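Side-chain contact in UL37 (Suid herpesvirus 1, PDB 4K70), which serves as an inner tegument protein of the virus, probably essential for controlling the trafficking of viral particles in the infected cell: residues G322-V327 / A375-V380. Residues are numbered along the deposited sequence; the frame is centred on the assembly and turned at random.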
ATOM      1  N   GLY A 322      24.652   7.806 -12.622  1.00 26.55           N
ATOM      2  CA  GLY A 322      23.474   7.622 -13.453  1.00 26.38           C
ATOM      3  C   GLY A 322      22.247   7.150 -12.683  1.00 29.72           C
ATOM      4  O   GLY A 322      21.125   7.618 -12.931  1.00 25.72           O
ATOM      5  N   VAL A 323      22.436   6.218 -11.746  1.00 27.45           N
ATOM      6  CA  VAL A 323      21.284   5.704 -11.011  1.00 24.06           C
ATOM      7  C   VAL A 323      20.739   6.767 -10.066  1.00 22.69           C
ATOM      8  O   VAL A 323      19.528   6.903  -9.906  1.00 23.02           O
ATOM      9  CB  VAL A 323      21.584   4.399 -10.243  1.00 28.79           C
ATOM     10  CG1 VAL A 323      22.740   4.590  -9.284  1.00 25.38           C
ATOM     11  CG2 VAL A 323      20.316   3.930  -9.496  1.00 26.89           C
ATOM     12  N   TRP A 324      21.642   7.534  -9.464  1.00 21.74           N
ATOM     13  CA  TRP A 324      21.259   8.620  -8.568  1.00 20.87           C
ATOM     14  C   TRP A 324      20.497   9.691  -9.340  1.00 22.03           C
ATOM     15  O   TRP A 324      19.516  10.252  -8.844  1.00 19.81           O
ATOM     16  CB  TRP A 324      22.513   9.230  -7.914  1.00 20.85           C
ATOM     17  CG  TRP A 324      22.224  10.409  -7.046  1.00 21.55           C
ATOM     18  CD1 TRP A 324      22.908  11.601  -7.020  1.00 21.52           C
ATOM     19  CD2 TRP A 324      21.151  10.540  -6.091  1.00 18.98           C
ATOM     20  NE1 TRP A 324      22.337  12.445  -6.099  1.00 23.16           N
ATOM     21  CE2 TRP A 324      21.263  11.824  -5.519  1.00 21.08           C
ATOM     22  CE3 TRP A 324      20.120   9.688  -5.662  1.00 19.65           C
ATOM     23  CZ2 TRP A 324      20.370  12.286  -4.545  1.00 18.14           C
ATOM     24  CZ3 TRP A 324      19.240  10.147  -4.692  1.00 20.57           C
ATOM     25  CH2 TRP A 324      19.375  11.431  -4.137  1.00 21.56           C
ATOM     26  N   GLU A 325      20.968   9.988 -10.550  1.00 23.34           N
ATOM     27  CA  GLU A 325      20.251  10.910 -11.430  1.00 25.45           C
ATOM     28  C   GLU A 325      18.842  10.395 -11.757  1.00 28.44           C
ATOM     29  O   GLU A 325      17.859  11.146 -11.679  1.00 27.23           O
ATOM     30  CB  GLU A 325      21.044  11.167 -12.723  1.00 29.95           C
ATOM     31  CG  GLU A 325      22.285  12.036 -12.508  1.00 37.04           C
ATOM     32  CD  GLU A 325      23.175  12.152 -13.751  1.00 49.36           C
ATOM     33  OE1 GLU A 325      22.712  11.778 -14.855  1.00 49.00           O
ATOM     34  OE2 GLU A 325      24.339  12.616 -13.617  1.00 43.77           O
ATOM     35  N   ALA A 326      18.745   9.123 -12.134  1.00 22.46           N
ATOM     36  CA  ALA A 326      17.440   8.565 -12.501  1.00 25.22           C
ATOM     37  C   ALA A 326      16.495   8.506 -11.302  1.00 22.27           C
ATOM     38  O   ALA A 326      15.286   8.705 -11.446  1.00 26.47           O
ATOM     39  CB  ALA A 326      17.595   7.200 -13.154  1.00 27.01           C
ATOM     40  N   VAL A 327      17.044   8.236 -10.116  1.00 23.92           N
ATOM     41  CA  VAL A 327      16.255   8.212  -8.881  1.00 22.22           C
ATOM     42  C   VAL A 327      15.722   9.606  -8.552  1.00 22.49           C
ATOM     43  O   VAL A 327      14.580   9.772  -8.135  1.00 24.03           O
ATOM     44  CB  VAL A 327      17.087   7.713  -7.657  1.00 25.35           C
ATOM     45  CG1 VAL A 327      16.421   8.168  -6.354  1.00 18.58           C
ATOM     46  CG2 VAL A 327      17.281   6.179  -7.695  1.00 19.83           C
ATOM     47  N   ALA A 375      21.393   4.845  -1.891  1.00 19.28           N
ATOM     48  CA  ALA A 375      21.095   3.792  -0.929  1.00 19.22           C
ATOM     49  C   ALA A 375      20.185   4.292   0.185  1.00 22.83           C
ATOM     50  O   ALA A 375      19.275   3.578   0.621  1.00 20.66           O
ATOM     51  CB  ALA A 375      22.377   3.197  -0.349  1.00 20.55           C
ATOM     52  N   VAL A 376      20.405   5.519   0.645  1.00 19.87           N
ATOM     53  CA  VAL A 376      19.518   6.084   1.671  1.00 19.47           C
ATOM     54  C   VAL A 376      18.073   6.283   1.161  1.00 24.68           C
ATOM     55  O   VAL A 376      17.101   5.856   1.790  1.00 20.68           O
ATOM     56  CB  VAL A 376      20.052   7.422   2.203  1.00 18.78           C
ATOM     57  CG1 VAL A 376      19.009   8.090   3.065  1.00 20.22           C
ATOM     58  CG2 VAL A 376      21.354   7.214   2.985  1.00 23.62           C
ATOM     59  N   VAL A 377      17.929   6.953   0.025  1.00 20.28           N
ATOM     60  CA  VAL A 377      16.596   7.146  -0.549  1.00 19.25           C
ATOM     61  C   VAL A 377      15.959   5.790  -0.895  1.00 20.34           C
ATOM     62  O   VAL A 377      14.760   5.570  -0.680  1.00 20.83           O
ATOM     63  CB  VAL A 377      16.667   8.040  -1.786  1.00 17.17           C
ATOM     64  CG1 VAL A 377      15.320   8.030  -2.539  1.00 18.18           C
ATOM     65  CG2 VAL A 377      17.050   9.458  -1.379  1.00 17.31           C
ATOM     66  N   GLY A 378      16.780   4.878  -1.409  1.00 19.54           N
ATOM     67  CA  GLY A 378      16.320   3.564  -1.808  1.00 20.84           C
ATOM     68  C   GLY A 378      15.736   2.766  -0.651  1.00 21.37           C
ATOM     69  O   GLY A 378      14.704   2.098  -0.800  1.00 21.45           O
ATOM     70  N   GLY A 379      16.403   2.815   0.500  1.00 21.95           N
ATOM     71  CA  GLY A 379      15.942   2.080   1.664  1.00 23.19           C
ATOM     72  C   GLY A 379      14.596   2.608   2.110  1.00 23.59           C
ATOM     73  O   GLY A 379      13.719   1.864   2.554  1.00 21.85           O
ATOM     74  N   VAL A 380      14.431   3.917   1.991  1.00 22.34           N
ATOM     75  CA  VAL A 380      13.175   4.539   2.373  1.00 22.75           C
ATOM     76  C   VAL A 380      12.079   4.167   1.368  1.00 23.23           C
ATOM     77  O   VAL A 380      10.979   3.768   1.753  1.00 21.47           O
ATOM     78  CB  VAL A 380      13.328   6.056   2.510  1.00 21.42           C
ATOM     79  CG1 VAL A 380      11.967   6.711   2.779  1.00 22.45           C
ATOM     80  CG2 VAL A 380      14.333   6.383   3.626  1.00 21.31           C
TER
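V377 meets both W324 and V327, dividing its two methyls between them. All of the contact across 322-327 and 375-380 is apolar; no hydrogen bond links the two segments, and the surface buried between them is small, 93 Å² in all over the two segments.

At the indole, CG2 of V377 sits at the rim, close to the ring plane, with CZ3 of W324 4.0 Å away and CH2 of W324 4.1 Å away. The methyl thus meets the six-membered ring at its edge, and the two side chains cross at about a right angle. The CB of W324 leaves its helix pointing to one side of the opposite segment, but with CG anti to the backbone N (chi1 176°) the indole reaches across and brings its benzo end to the valine. NE1, in the five-membered ring, is hydrogen-bonded to a glycerol, probably a crystallisation additive.

Between the two valines the contact is purely aliphatic. The bonds from CA to CB of V327 and of V377 are each directed at the opposite segment, and the CG1 methyls of the two residues touch at 4.0 Å, the side chains passing each other in opposing directions. In V377, CG1 is anti to the backbone N (chi1 169°), which turns this methyl to V327 while CG2 faces the tryptophan.

Both valines are buried: V336 and L340 of helix 333-342 also pack on V327, and V426 of helix 422-431 on V377. The arrangement is helix-to-helix hydrophobic packing, joining helix 321-329 to helix 366-385 within the strand-free, largely helical fold of this N-terminal half of UL37.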